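Local coordinates for protein acyl-coenzyme A oxidase acox-1.1 (Caenorhabditis elegans, PDB 5K3H) that catalyses the FAD-dependent desaturation of acyl-CoAs to (2E)-enoyl-CoAs, passing electrons to oxygen to give hydrogen peroxide, in the first step of peroxisomal beta-oxidation, at residues Lys500-Lys505 with Leu531-Arg536; Leu444-Val449 with Ile522-Ser527; Val467-Ala472 with Thr494-Ala499; Lys391-His396 with Leu537-Phe542; Ile348-Ala353 with Asn572-Asp577. All blocks are in the same frame, centred on the assembly; numbering follows the deposited sequence.

Interaction 1: Lys500-Lys505 with Leu531-Arg536; sequences KRQTLK and LNRASR
Q502 NE2 is hydrogen-bonded to E530 OE1, just ahead of segment 531-536, and lies 3.8 Å from R533 CB. The other oxygen of the same carboxylate, E530 OE2, forms a salt bridge with R533 NH1, so amide and guanidinium are both tied to one acid instead of to each other. Their planes stand 73° apart, and the nearest approach of the two side chains is that of the amide nitrogen to the root of the arginine. Q502 CG, anti to the backbone N, lies against A534, 3.8 Å from A534 N, and the bend at chi2 (63°) turns the amide toward R533 and E530. Glutamine suits this place because its methylenes can pack while its amide turns to the acid.

Next along the helix, T503 OG1 rests 3.6 Å from A534 CB. Its hydroxyl is hydrogen-bonded to A499 O, one turn back on its own helix, and can therefore lie against a methyl group inside the protein without a polar mate across the contact. With no more than a methyl here, helices 489-515 and 520-553, consecutive in the chain, close to 8.3 Å between the local axes and run nearly antiparallel (151°) as a helical hairpin.

R533 points its CB into this seam, but its extended chain carries the guanidinium away to Y581; both residues, like A534, S535 and R536, bind ATP at the site shared between the dimeric partners. Chemically, the seam is held by van der Waals contact between small groups, some of them polar atoms bonded elsewhere, while the arginine's charge is delivered to the edge.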
# COMPACT_ATOMS: atom_id res chain seq x y z
N LYS B 500 20.23 1.37 22.35
CA LYS B 500 21.20 2.27 22.97
C LYS B 500 22.33 2.61 22.01
O LYS B 500 22.70 3.79 21.86
CB LYS B 500 21.77 1.66 24.25
CG LYS B 500 22.93 2.47 24.85
CD LYS B 500 23.52 1.79 26.08
CE LYS B 500 24.21 0.48 25.68
NZ LYS B 500 24.69 -0.33 26.84
N ARG B 501 22.90 1.60 21.34
CA ARG B 501 24.04 1.89 20.46
C ARG B 501 23.66 2.89 19.38
O ARG B 501 24.40 3.85 19.12
CB ARG B 501 24.58 0.62 19.83
CG ARG B 501 26.06 0.74 19.51
CD ARG B 501 26.56 -0.42 18.63
NE ARG B 501 26.46 -0.10 17.20
CZ ARG B 501 25.47 -0.50 16.40
NH1 ARG B 501 24.50 -1.26 16.88
NH2 ARG B 501 25.47 -0.15 15.11
N GLN B 502 22.50 2.70 18.74
CA GLN B 502 22.06 3.61 17.67
C GLN B 502 21.67 4.97 18.24
O GLN B 502 21.85 6.00 17.57
CB GLN B 502 20.92 2.97 16.87
CG GLN B 502 20.38 3.80 15.71
CD GLN B 502 21.41 4.07 14.59
OE1 GLN B 502 22.33 3.28 14.35
NE2 GLN B 502 21.23 5.20 13.89
N THR B 503 21.13 5.01 19.45
CA THR B 503 20.81 6.28 20.08
C THR B 503 22.06 7.11 20.35
O THR B 503 22.10 8.31 20.05
CB THR B 503 20.02 6.05 21.36
OG1 THR B 503 18.75 5.50 21.02
CG2 THR B 503 19.85 7.34 22.15
N LEU B 504 23.08 6.50 20.97
CA LEU B 504 24.29 7.26 21.27
C LEU B 504 25.06 7.61 19.99
O LEU B 504 25.65 8.70 19.89
CB LEU B 504 25.17 6.45 22.22
CG LEU B 504 24.49 5.95 23.50
CD1 LEU B 504 25.47 5.09 24.31
CD2 LEU B 504 23.87 7.04 24.38
N LYS B 505 25.07 6.70 19.01
CA LYS B 505 25.78 6.99 17.77
C LYS B 505 25.17 8.20 17.07
O LYS B 505 25.87 9.17 16.73
CB LYS B 505 25.73 5.77 16.86
CG LYS B 505 26.39 5.99 15.52
CD LYS B 505 26.20 4.83 14.56
CE LYS B 505 26.86 5.15 13.22
NZ LYS B 505 27.09 3.92 12.43
N LEU B 531 18.88 9.75 13.41
CA LEU B 531 18.13 10.02 14.63
C LEU B 531 16.79 9.31 14.63
O LEU B 531 16.34 8.83 15.67
CB LEU B 531 17.93 11.53 14.79
CG LEU B 531 19.15 12.43 15.08
CD1 LEU B 531 18.83 13.92 14.80
CD2 LEU B 531 19.63 12.22 16.52
N ASN B 532 16.14 9.22 13.47
CA ASN B 532 14.87 8.50 13.39
C ASN B 532 15.04 7.01 13.58
O ASN B 532 14.17 6.36 14.18
CB ASN B 532 14.19 8.75 12.05
CG ASN B 532 13.41 10.01 12.04
OD1 ASN B 532 13.33 10.71 13.05
ND2 ASN B 532 12.76 10.28 10.93
N ARG B 533 16.12 6.44 13.04
CA ARG B 533 16.41 5.03 13.26
C ARG B 533 16.44 4.71 14.75
O ARG B 533 15.91 3.68 15.19
CB ARG B 533 17.74 4.65 12.60
CG ARG B 533 17.67 4.59 11.08
CD ARG B 533 19.02 4.34 10.39
NE ARG B 533 18.81 4.21 8.94
CZ ARG B 533 19.72 4.42 8.00
NH1 ARG B 533 20.96 4.77 8.34
NH2 ARG B 533 19.39 4.28 6.72
N ALA B 534 17.04 5.60 15.55
CA ALA B 534 17.10 5.40 16.99
C ALA B 534 15.71 5.44 17.62
O ALA B 534 15.42 4.65 18.54
CB ALA B 534 17.99 6.47 17.61
N SER B 535 14.86 6.36 17.17
CA SER B 535 13.52 6.49 17.73
C SER B 535 12.70 5.23 17.47
O SER B 535 11.91 4.81 18.33
CB SER B 535 12.83 7.73 17.15
OG SER B 535 13.64 8.88 17.28
N ARG B 536 12.85 4.65 16.28
CA ARG B 536 12.15 3.41 15.93
C ARG B 536 12.64 2.22 16.75
O ARG B 536 11.85 1.40 17.22
CB ARG B 536 12.33 3.13 14.43
CG ARG B 536 11.61 4.11 13.53
CD ARG B 536 11.52 3.59 12.09
NE ARG B 536 11.24 4.67 11.15
CZ ARG B 536 12.16 5.29 10.43
NH1 ARG B 536 13.42 4.90 10.51
NH2 ARG B 536 11.82 6.28 9.61

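Interaction 2: Leu444-Val449 with Ile522-Ser527; sequences LARYLV and IAWNKS
W524 drives the six-membered end of its indole into the side of helix 437-456, and here the packing is tight. Its CH2 lies 3.6 Å from R446 N and equally close, 3.6 Å, to R446 CG, and the same atom is 3.8 Å from A445 CB. The backbone of A445 meets the ring at its edge, near the ring plane, and V449 CG2 adds a methyl 4.0 Å from W524 CZ3. An alanine is apt at position 445, since a longer side chain would stand where the indole enters.

The solvent side is looser. R446 is exposed, and its chain, extended from CG to NE, runs out over the ring; the guanidinium lies flat over one face, with centres 4.2 Å apart and planes at 11°, as a cation-pi stack. F510 of helix 489-515 also meets the indole edge-to-face. With a leucine in place of W524, R446 would probably lose the flat surface under its guanidinium, and a gap would open beside A445 and V449.

The local axes are 12.9 Å apart and cross at 108°, a distance bridged by one large aromatic. It is a steep helix-helix crossing, filled by a tryptophan and topped by a cation-pi stack, between the C-alpha1 and C-terminal helical regions of the acyl-CoA oxidase fold.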
# COMPACT_ATOMS: atom_id res chain seq x y z
N LEU B 444 10.36 12.27 19.35
CA LEU B 444 11.02 11.29 20.21
C LEU B 444 12.54 11.42 20.13
O LEU B 444 13.24 11.26 21.13
CB LEU B 444 10.57 9.87 19.83
CG LEU B 444 11.24 8.64 20.45
CD1 LEU B 444 11.25 8.69 21.97
CD2 LEU B 444 10.53 7.37 19.98
N ALA B 445 13.06 11.73 18.94
CA ALA B 445 14.50 11.88 18.79
C ALA B 445 15.06 12.95 19.71
O ALA B 445 16.14 12.77 20.28
CB ALA B 445 14.85 12.21 17.34
N ARG B 446 14.36 14.09 19.84
CA ARG B 446 14.82 15.16 20.73
C ARG B 446 14.95 14.65 22.16
O ARG B 446 15.94 14.95 22.85
CB ARG B 446 13.88 16.37 20.65
CG ARG B 446 13.91 17.10 19.30
CD ARG B 446 13.53 18.58 19.42
NE ARG B 446 13.86 19.31 18.19
CZ ARG B 446 15.06 19.84 17.91
NH1 ARG B 446 16.07 19.74 18.76
NH2 ARG B 446 15.27 20.48 16.76
N TYR B 447 13.97 13.87 22.61
CA TYR B 447 13.98 13.30 23.95
C TYR B 447 15.09 12.27 24.12
O TYR B 447 15.68 12.17 25.20
CB TYR B 447 12.61 12.71 24.25
CG TYR B 447 12.54 11.97 25.56
CD1 TYR B 447 12.57 12.65 26.75
CD2 TYR B 447 12.40 10.58 25.58
CE1 TYR B 447 12.50 11.98 27.95
CE2 TYR B 447 12.31 9.90 26.76
CZ TYR B 447 12.36 10.61 27.95
OH TYR B 447 12.29 9.95 29.15
N LEU B 448 15.34 11.44 23.11
CA LEU B 448 16.44 10.48 23.25
C LEU B 448 17.79 11.18 23.21
O LEU B 448 18.73 10.72 23.87
CB LEU B 448 16.38 9.41 22.15
CG LEU B 448 15.23 8.40 22.15
CD1 LEU B 448 15.33 7.60 20.88
CD2 LEU B 448 15.24 7.50 23.39
N VAL B 449 17.92 12.27 22.46
CA VAL B 449 19.17 13.03 22.44
C VAL B 449 19.41 13.72 23.79
O VAL B 449 20.54 13.72 24.30
CB VAL B 449 19.17 14.02 21.27
CG1 VAL B 449 20.28 15.02 21.45
CG2 VAL B 449 19.35 13.28 19.98
N ILE B 522 21.14 22.73 11.47
CA ILE B 522 21.70 22.05 10.31
C ILE B 522 22.36 20.74 10.73
O ILE B 522 22.31 19.74 10.00
CB ILE B 522 22.67 22.99 9.57
CG1 ILE B 522 21.88 24.10 8.88
CG2 ILE B 522 23.53 22.24 8.58
CD1 ILE B 522 22.74 25.03 8.10
N ALA B 523 23.04 20.76 11.87
CA ALA B 523 23.58 19.53 12.43
C ALA B 523 22.47 18.53 12.70
O ALA B 523 22.63 17.33 12.44
CB ALA B 523 24.35 19.84 13.72
N TRP B 524 21.33 19.00 13.21
CA TRP B 524 20.19 18.12 13.42
C TRP B 524 19.70 17.55 12.10
O TRP B 524 19.51 16.33 11.97
CB TRP B 524 19.07 18.88 14.11
CG TRP B 524 17.90 18.02 14.39
CD1 TRP B 524 16.80 17.84 13.59
CD2 TRP B 524 17.66 17.24 15.57
NE1 TRP B 524 15.92 16.97 14.19
CE2 TRP B 524 16.42 16.60 15.41
CE3 TRP B 524 18.40 17.01 16.74
CZ2 TRP B 524 15.89 15.76 16.38
CZ3 TRP B 524 17.87 16.17 17.70
CH2 TRP B 524 16.63 15.56 17.51
N ASN B 525 19.49 18.41 11.10
CA ASN B 525 19.06 17.94 9.79
C ASN B 525 20.06 16.96 9.18
O ASN B 525 19.66 15.95 8.59
CB ASN B 525 18.86 19.13 8.85
CG ASN B 525 18.26 18.71 7.52
OD1 ASN B 525 17.47 17.76 7.44
ND2 ASN B 525 18.64 19.42 6.45
N LYS B 526 21.35 17.25 9.28
CA LYS B 526 22.33 16.36 8.69
C LYS B 526 22.38 15.01 9.39
O LYS B 526 22.96 14.08 8.82
CB LYS B 526 23.72 16.99 8.70
CG LYS B 526 23.93 18.09 7.67
CD LYS B 526 25.39 18.48 7.62
CE LYS B 526 25.64 19.50 6.53
NZ LYS B 526 27.11 19.84 6.41
N SER B 527 21.77 14.89 10.58
CA SER B 527 21.75 13.67 11.36
C SER B 527 20.39 12.99 11.40
O SER B 527 20.27 11.92 12.01
CB SER B 527 22.16 13.98 12.80
OG SER B 527 23.39 14.66 12.86

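Interaction 3: Val467-Ala472 with Thr494-Ala499; sequences VAYLGA and TFQHIA
Y469 overlaps helix 489-515 with one edge of its ring, where CD2 comes within 3.6 Å of Q496 O and 4.1 Å of Q496 CB. The motif is a short 3-10 turn docked on a helix: L470 N bonds to V467 O and G471 N to A468 O, each three residues back, and the turn lies in the connection between helices 437-456 and 489-515. In this tight turn the CG of Y469 takes the crowded position between backbone N and carbonyl carbon (chi1 78°), which swings the ring toward the helix.

The ring plane and the amide plane of Q496 are only 14° apart, although the amide is reached just by Y469 CB, 4.2 Å from Q496 CD. Farther along, A499 CB fits against the outer end of the tyrosine, 3.8 Å from Y469 CE2 and 3.7 Å from Y469 OH. The methyl suits this spot because the phenol end must pass it to reach helix 520-553, where Y469 OH is hydrogen-bonded to H538 ND1 and the ring packs on L541. A phenylalanine in place of Y469 would keep the ring but is likely to leave H538 ND1 without this partner and untie the turn from helix 520-553 at that point.

Within the turn itself, L470 CG sits 4.1 Å above the plane of the Y469 ring, offset toward its rim.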
# COMPACT_ATOMS: atom_id res chain seq x y z
N VAL B 467 13.74 5.00 29.77
CA VAL B 467 14.95 5.38 29.05
C VAL B 467 16.21 5.04 29.84
O VAL B 467 17.33 5.29 29.36
CB VAL B 467 14.88 6.88 28.67
CG1 VAL B 467 15.46 7.81 29.69
CG2 VAL B 467 15.38 7.12 27.29
N ALA B 468 16.05 4.39 31.00
CA ALA B 468 17.17 4.02 31.87
C ALA B 468 18.13 3.08 31.20
O ALA B 468 19.33 3.10 31.51
CB ALA B 468 16.65 3.35 33.14
N TYR B 469 17.63 2.20 30.32
CA TYR B 469 18.50 1.28 29.61
C TYR B 469 19.59 2.03 28.85
O TYR B 469 20.59 1.41 28.45
CB TYR B 469 17.67 0.42 28.65
CG TYR B 469 17.24 1.10 27.37
CD1 TYR B 469 16.14 1.94 27.34
CD2 TYR B 469 17.93 0.88 26.18
CE1 TYR B 469 15.76 2.56 26.16
CE2 TYR B 469 17.56 1.49 25.00
CZ TYR B 469 16.47 2.34 25.00
OH TYR B 469 16.07 2.95 23.83
N LEU B 470 19.39 3.33 28.59
CA LEU B 470 20.42 4.10 27.90
C LEU B 470 21.65 4.30 28.78
O LEU B 470 22.76 4.50 28.27
CB LEU B 470 19.88 5.46 27.43
CG LEU B 470 18.91 5.43 26.25
CD1 LEU B 470 18.55 6.85 25.86
CD2 LEU B 470 19.50 4.64 25.07
N GLY B 471 21.48 4.26 30.11
CA GLY B 471 22.60 4.38 31.01
C GLY B 471 23.18 3.07 31.53
O GLY B 471 24.13 3.09 32.31
N ALA B 472 22.63 1.93 31.11
CA ALA B 472 23.07 0.62 31.58
C ALA B 472 24.25 0.10 30.78
O ALA B 472 24.48 0.50 29.64
CB ALA B 472 21.91 -0.38 31.53
N THR B 494 19.28 -7.83 24.08
CA THR B 494 19.89 -7.58 22.78
C THR B 494 19.23 -6.38 22.08
O THR B 494 19.93 -5.54 21.50
CB THR B 494 19.81 -8.86 21.94
OG1 THR B 494 20.53 -9.89 22.62
CG2 THR B 494 20.42 -8.68 20.56
N PHE B 495 17.90 -6.28 22.14
CA PHE B 495 17.21 -5.08 21.63
C PHE B 495 17.61 -3.83 22.41
O PHE B 495 17.75 -2.74 21.84
CB PHE B 495 15.69 -5.25 21.69
CG PHE B 495 15.13 -6.23 20.70
CD1 PHE B 495 15.24 -5.99 19.35
CD2 PHE B 495 14.47 -7.36 21.13
CE1 PHE B 495 14.72 -6.85 18.44
CE2 PHE B 495 13.95 -8.26 20.22
CZ PHE B 495 14.07 -8.00 18.87
N GLN B 496 17.77 -3.96 23.72
CA GLN B 496 18.21 -2.81 24.50
C GLN B 496 19.59 -2.34 24.04
O GLN B 496 19.82 -1.14 23.85
CB GLN B 496 18.21 -3.16 26.00
CG GLN B 496 16.81 -3.17 26.58
CD GLN B 496 16.75 -3.61 28.05
OE1 GLN B 496 17.69 -4.21 28.57
NE2 GLN B 496 15.61 -3.35 28.71
N HIS B 497 20.49 -3.29 23.78
CA HIS B 497 21.82 -2.93 23.32
C HIS B 497 21.79 -2.19 21.99
O HIS B 497 22.42 -1.13 21.85
CB HIS B 497 22.70 -4.18 23.21
CG HIS B 497 24.05 -3.90 22.65
ND1 HIS B 497 25.10 -3.42 23.42
CD2 HIS B 497 24.52 -3.94 21.38
CE1 HIS B 497 26.15 -3.23 22.66
NE2 HIS B 497 25.83 -3.54 21.41
N ILE B 498 21.08 -2.72 20.98
CA ILE B 498 21.16 -2.07 19.68
C ILE B 498 20.46 -0.71 19.71
O ILE B 498 20.94 0.25 19.09
CB ILE B 498 20.66 -2.96 18.52
CG1 ILE B 498 19.15 -3.02 18.44
CG2 ILE B 498 21.22 -4.39 18.57
CD1 ILE B 498 18.70 -4.16 17.54
N ALA B 499 19.34 -0.58 20.46
CA ALA B 499 18.68 0.72 20.56
C ALA B 499 19.56 1.75 21.26
O ALA B 499 19.63 2.91 20.83
CB ALA B 499 17.33 0.58 21.27

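Interaction 4: Lys391-His396 with Leu537-Phe542; sequences KSVVTH and LHTRLF
V393 and T539 meet tip to tip: V393 CG2 lies 3.9 Å from T539 CG2, and the same threonine methyl is also 3.9 Å from V393 CB. The other valine branch, CG1, comes 4.1 Å from R540 CG, the two side chains crossing at about a right angle. The beta-branched valine thus splits its methyls between two successive residues of helix 520-553, and it touches only carbon.

What turns T539 this way lies on its own helix. Its hydroxyl is hydrogen-bonded to S535 O, with OG1 beside the backbone N (chi1 -57°) and CG2 anti to it, so the polar branch is used up within the turn and the methyl is presented to V393. L444 of helix 437-456 packs on T539 as well. R540 offers only its methylenes here; its chain bends at chi3 and carries the guanidinium toward helix 557-577, where E574 holds it. On helix 382-408, K391 O accepts from both T395 N at 3.1 Å and T395 OG1 at 2.8 Å, a doubled grip within the turn that carries V393.

V393 stands between S392 and H396, and its side chain packs against R536; all three neighbours bind ATP. The apolar seam therefore joins the two helices that bring these residues together, one from the C-alpha1 domain and one from the C-terminal domain, at the ATP site shared between the dimeric partners.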
# COMPACT_ATOMS: atom_id res chain seq x y z
N LYS B 391 2.70 5.85 17.70
CA LYS B 391 1.83 6.15 16.57
C LYS B 391 2.54 5.94 15.23
O LYS B 391 2.00 5.31 14.32
CB LYS B 391 1.31 7.58 16.66
CG LYS B 391 0.12 7.77 17.58
CD LYS B 391 -0.21 9.27 17.68
CE LYS B 391 -1.04 9.60 18.92
NZ LYS B 391 -0.30 10.52 19.85
N SER B 392 3.76 6.45 15.10
CA SER B 392 4.47 6.34 13.83
C SER B 392 4.78 4.88 13.49
O SER B 392 4.52 4.43 12.37
CB SER B 392 5.74 7.18 13.87
OG SER B 392 6.50 7.01 12.69
N VAL B 393 5.36 4.14 14.44
CA VAL B 393 5.82 2.78 14.15
C VAL B 393 4.64 1.83 14.01
O VAL B 393 4.62 0.95 13.13
CB VAL B 393 6.81 2.30 15.23
CG1 VAL B 393 7.11 0.79 15.09
CG2 VAL B 393 8.07 3.12 15.20
N VAL B 394 3.65 1.94 14.89
CA VAL B 394 2.51 1.04 14.81
C VAL B 394 1.75 1.25 13.50
O VAL B 394 1.31 0.29 12.86
CB VAL B 394 1.59 1.23 16.03
CG1 VAL B 394 0.27 0.49 15.83
CG2 VAL B 394 2.30 0.80 17.34
N THR B 395 1.59 2.50 13.08
CA THR B 395 0.86 2.74 11.83
C THR B 395 1.62 2.20 10.63
O THR B 395 1.01 1.64 9.71
CB THR B 395 0.59 4.23 11.68
OG1 THR B 395 -0.21 4.66 12.79
CG2 THR B 395 -0.12 4.52 10.34
N HIS B 396 2.93 2.38 10.61
CA HIS B 396 3.74 1.88 9.50
C HIS B 396 3.76 0.36 9.49
O HIS B 396 3.53 -0.25 8.45
CB HIS B 396 5.16 2.43 9.59
CG HIS B 396 6.12 1.77 8.65
ND1 HIS B 396 6.22 2.12 7.32
CD2 HIS B 396 7.02 0.77 8.85
CE1 HIS B 396 7.13 1.36 6.73
NE2 HIS B 396 7.63 0.53 7.64
N LEU B 537 13.96 2.06 16.89
CA LEU B 537 14.47 0.94 17.68
C LEU B 537 13.99 1.04 19.12
O LEU B 537 13.61 0.03 19.73
CB LEU B 537 15.99 0.90 17.59
CG LEU B 537 16.58 0.55 16.21
CD1 LEU B 537 18.06 0.81 16.19
CD2 LEU B 537 16.30 -0.91 15.85
N HIS B 538 13.97 2.24 19.68
CA HIS B 538 13.49 2.43 21.03
C HIS B 538 12.02 2.06 21.14
O HIS B 538 11.60 1.36 22.08
CB HIS B 538 13.75 3.89 21.43
CG HIS B 538 13.11 4.29 22.71
ND1 HIS B 538 13.70 4.07 23.94
CD2 HIS B 538 11.95 4.96 22.95
CE1 HIS B 538 12.92 4.56 24.88
NE2 HIS B 538 11.86 5.11 24.31
N THR B 539 11.22 2.49 20.15
CA THR B 539 9.79 2.21 20.16
C THR B 539 9.53 0.71 20.01
O THR B 539 8.72 0.14 20.74
CB THR B 539 9.10 3.01 19.04
OG1 THR B 539 9.37 4.41 19.23
CG2 THR B 539 7.60 2.77 19.06
N ARG B 540 10.25 0.05 19.09
CA ARG B 540 10.13 -1.39 18.93
C ARG B 540 10.57 -2.13 20.19
O ARG B 540 9.99 -3.17 20.54
CB ARG B 540 10.91 -1.86 17.69
CG ARG B 540 10.35 -1.27 16.40
CD ARG B 540 11.20 -1.53 15.17
NE ARG B 540 11.09 -2.91 14.69
CZ ARG B 540 11.59 -3.33 13.53
NH1 ARG B 540 12.24 -2.50 12.74
NH2 ARG B 540 11.45 -4.59 13.16
N LEU B 541 11.61 -1.64 20.86
CA LEU B 541 12.02 -2.27 22.12
C LEU B 541 10.90 -2.23 23.16
O LEU B 541 10.65 -3.22 23.85
CB LEU B 541 13.28 -1.60 22.65
CG LEU B 541 13.58 -1.79 24.14
CD1 LEU B 541 13.91 -3.26 24.45
CD2 LEU B 541 14.71 -0.86 24.56
N PHE B 542 10.22 -1.08 23.28
CA PHE B 542 9.09 -0.96 24.20
C PHE B 542 8.01 -1.99 23.88
O PHE B 542 7.45 -2.61 24.78
CB PHE B 542 8.47 0.43 24.15
CG PHE B 542 7.26 0.56 25.05
CD1 PHE B 542 7.42 0.78 26.41
CD2 PHE B 542 5.98 0.39 24.54
CE1 PHE B 542 6.32 0.89 27.23
CE2 PHE B 542 4.87 0.49 25.37
CZ PHE B 542 5.03 0.74 26.71

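Interaction 5: Ile348-Ala353 with Asn572-Asp577; sequences IARAYA and NYELLD
R350 takes hold of E574 side-on, with two nitrogens converging on a single oxygen. NE gives a bond of 2.7 Å to E574 OE2 (N-H...O angle 151°), and R350 NH2 reaches the same E574 OE2 at 2.8 Å, a little more bent at 142°. The oxygen lies almost exactly in the guanidinium plane, and it receives NH2 through its syn lone pair, while NE comes from the syn side but tilted out of the carboxylate plane. The two planes are turned 48° from one another, and both bonds go to OE2 instead of one to each oxygen.

The other carboxylate oxygen, E574 OE1, has a salt bridge of its own to R540 NH2, and R350 NH1 has one to E400. A buried acid between two arginines would probably be kept strongly ionised.

Helices 338-367 and 557-577 cross here at nearly a right angle, with local axes 11.8 Å apart, in the helical bundle that joins the C-alpha1 and C-terminal domains. An axis distance of this size is spanned by long side chains: R350 is extended all the way from CG to NE, whereas E574 bends at chi2 to bring its carboxylate round to the arginine.

Farther out, D577 OD2 stands 4.2 Å from R350 NH2, beyond a salt bridge, and pairs instead with R540. Y573 turns its ring edge to the arginine, CE2 being 3.8 Å from R350 NH2, near the ring plane. The same tyrosine ring meets that of H342, an FAD-binding residue, and F495 of helix 489-515 packs on E574.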
# COMPACT_ATOMS: atom_id res chain seq x y z
N ILE B 348 0.47 -11.69 12.87
CA ILE B 348 -0.41 -12.04 13.97
C ILE B 348 0.24 -11.64 15.27
O ILE B 348 -0.38 -10.99 16.13
CB ILE B 348 -0.75 -13.54 13.95
CG1 ILE B 348 -1.33 -13.93 12.58
CG2 ILE B 348 -1.70 -13.85 15.12
CD1 ILE B 348 -1.64 -15.43 12.38
N ALA B 349 1.54 -11.94 15.40
CA ALA B 349 2.30 -11.57 16.59
C ALA B 349 2.25 -10.08 16.83
O ALA B 349 1.98 -9.63 17.94
CB ALA B 349 3.76 -12.04 16.46
N ARG B 350 2.49 -9.28 15.78
CA ARG B 350 2.45 -7.82 15.91
C ARG B 350 1.08 -7.32 16.35
O ARG B 350 0.99 -6.31 17.04
CB ARG B 350 2.83 -7.13 14.59
CG ARG B 350 4.27 -7.21 14.21
CD ARG B 350 4.60 -6.46 12.90
NE ARG B 350 6.05 -6.47 12.72
CZ ARG B 350 6.73 -5.91 11.72
NH1 ARG B 350 6.12 -5.26 10.74
NH2 ARG B 350 8.06 -6.04 11.72
N ALA B 351 -0.01 -7.95 15.87
CA ALA B 351 -1.34 -7.46 16.27
C ALA B 351 -1.57 -7.61 17.77
O ALA B 351 -1.98 -6.66 18.44
CB ALA B 351 -2.45 -8.18 15.49
N TYR B 352 -1.24 -8.79 18.33
CA TYR B 352 -1.26 -8.98 19.77
C TYR B 352 -0.26 -8.05 20.45
O TYR B 352 -0.56 -7.46 21.50
CB TYR B 352 -0.94 -10.44 20.13
CG TYR B 352 -2.13 -11.38 20.05
CD1 TYR B 352 -2.51 -11.95 18.83
CD2 TYR B 352 -2.87 -11.72 21.18
CE1 TYR B 352 -3.60 -12.82 18.75
CE2 TYR B 352 -3.93 -12.57 21.11
CZ TYR B 352 -4.30 -13.12 19.89
OH TYR B 352 -5.39 -13.99 19.79
N ALA B 353 0.93 -7.90 19.87
CA ALA B 353 1.93 -7.02 20.48
C ALA B 353 1.43 -5.59 20.57
O ALA B 353 1.65 -4.92 21.58
CB ALA B 353 3.24 -7.08 19.69
N ASN B 572 12.16 -13.23 17.44
CA ASN B 572 13.07 -13.70 16.40
C ASN B 572 12.85 -13.00 15.06
O ASN B 572 13.82 -12.68 14.36
CB ASN B 572 12.96 -15.21 16.23
CG ASN B 572 13.69 -15.95 17.31
OD1 ASN B 572 14.93 -15.98 17.32
ND2 ASN B 572 12.95 -16.60 18.21
N TYR B 573 11.59 -12.79 14.67
CA TYR B 573 11.31 -12.05 13.44
C TYR B 573 11.82 -10.62 13.53
O TYR B 573 12.48 -10.11 12.61
CB TYR B 573 9.82 -12.07 13.15
CG TYR B 573 9.47 -11.45 11.83
CD1 TYR B 573 9.49 -12.20 10.67
CD2 TYR B 573 9.13 -10.11 11.74
CE1 TYR B 573 9.16 -11.65 9.45
CE2 TYR B 573 8.81 -9.55 10.52
CZ TYR B 573 8.82 -10.33 9.39
OH TYR B 573 8.49 -9.79 8.17
N GLU B 574 11.49 -9.93 14.63
CA GLU B 574 11.91 -8.54 14.78
C GLU B 574 13.42 -8.43 14.89
O GLU B 574 14.01 -7.48 14.37
CB GLU B 574 11.21 -7.92 15.99
CG GLU B 574 9.68 -7.92 15.91
CD GLU B 574 9.14 -7.09 14.73
OE1 GLU B 574 9.70 -6.00 14.48
OE2 GLU B 574 8.16 -7.53 14.07
N LEU B 575 14.08 -9.38 15.56
CA LEU B 575 15.54 -9.32 15.65
C LEU B 575 16.19 -9.57 14.29
O LEU B 575 17.14 -8.86 13.92
CB LEU B 575 16.07 -10.31 16.68
CG LEU B 575 17.60 -10.35 16.88
CD1 LEU B 575 18.21 -8.95 17.19
CD2 LEU B 575 17.99 -11.40 17.96
N LEU B 576 15.71 -10.55 13.53
CA LEU B 576 16.24 -10.74 12.18
C LEU B 576 16.03 -9.48 11.35
O LEU B 576 16.89 -9.14 10.52
CB LEU B 576 15.59 -11.95 11.51
CG LEU B 576 16.33 -12.70 10.39
CD1 LEU B 576 17.70 -13.22 10.80
CD2 LEU B 576 15.47 -13.85 9.90
N ASP B 577 14.93 -8.76 11.59
CA ASP B 577 14.62 -7.56 10.83
C ASP B 577 15.63 -6.45 11.04
O ASP B 577 15.88 -5.67 10.11
CB ASP B 577 13.24 -7.04 11.22
CG ASP B 577 12.72 -5.98 10.26
OD1 ASP B 577 13.01 -6.11 9.06
OD2 ASP B 577 12.04 -5.02 10.71

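Helix 520-553 supplies one side of interactions 1, 2 and 4, and its H538 is hydrogen-bonded to Y469 of interaction 3. Interactions 1 and 3 share helix 489-515 and touch through K500 and A472. Interactions 1, 2 and 4 are mainly buried, though interaction 2 ends in an exposed arginine; 3 and 5 are partly buried. Their chemistry follows their place: small side chains in van der Waals contact in 1, where the axes are 8.3 Å apart, aliphatic groups in 4, one broad aromatic where the helices cross farther apart (2), a tyrosine from a turn (3) and a charged pair over a wide crossing (5). R540 links interactions 4 and 5, whereas interactions 2 and 5 stay about 14 Å apart between nearest atoms.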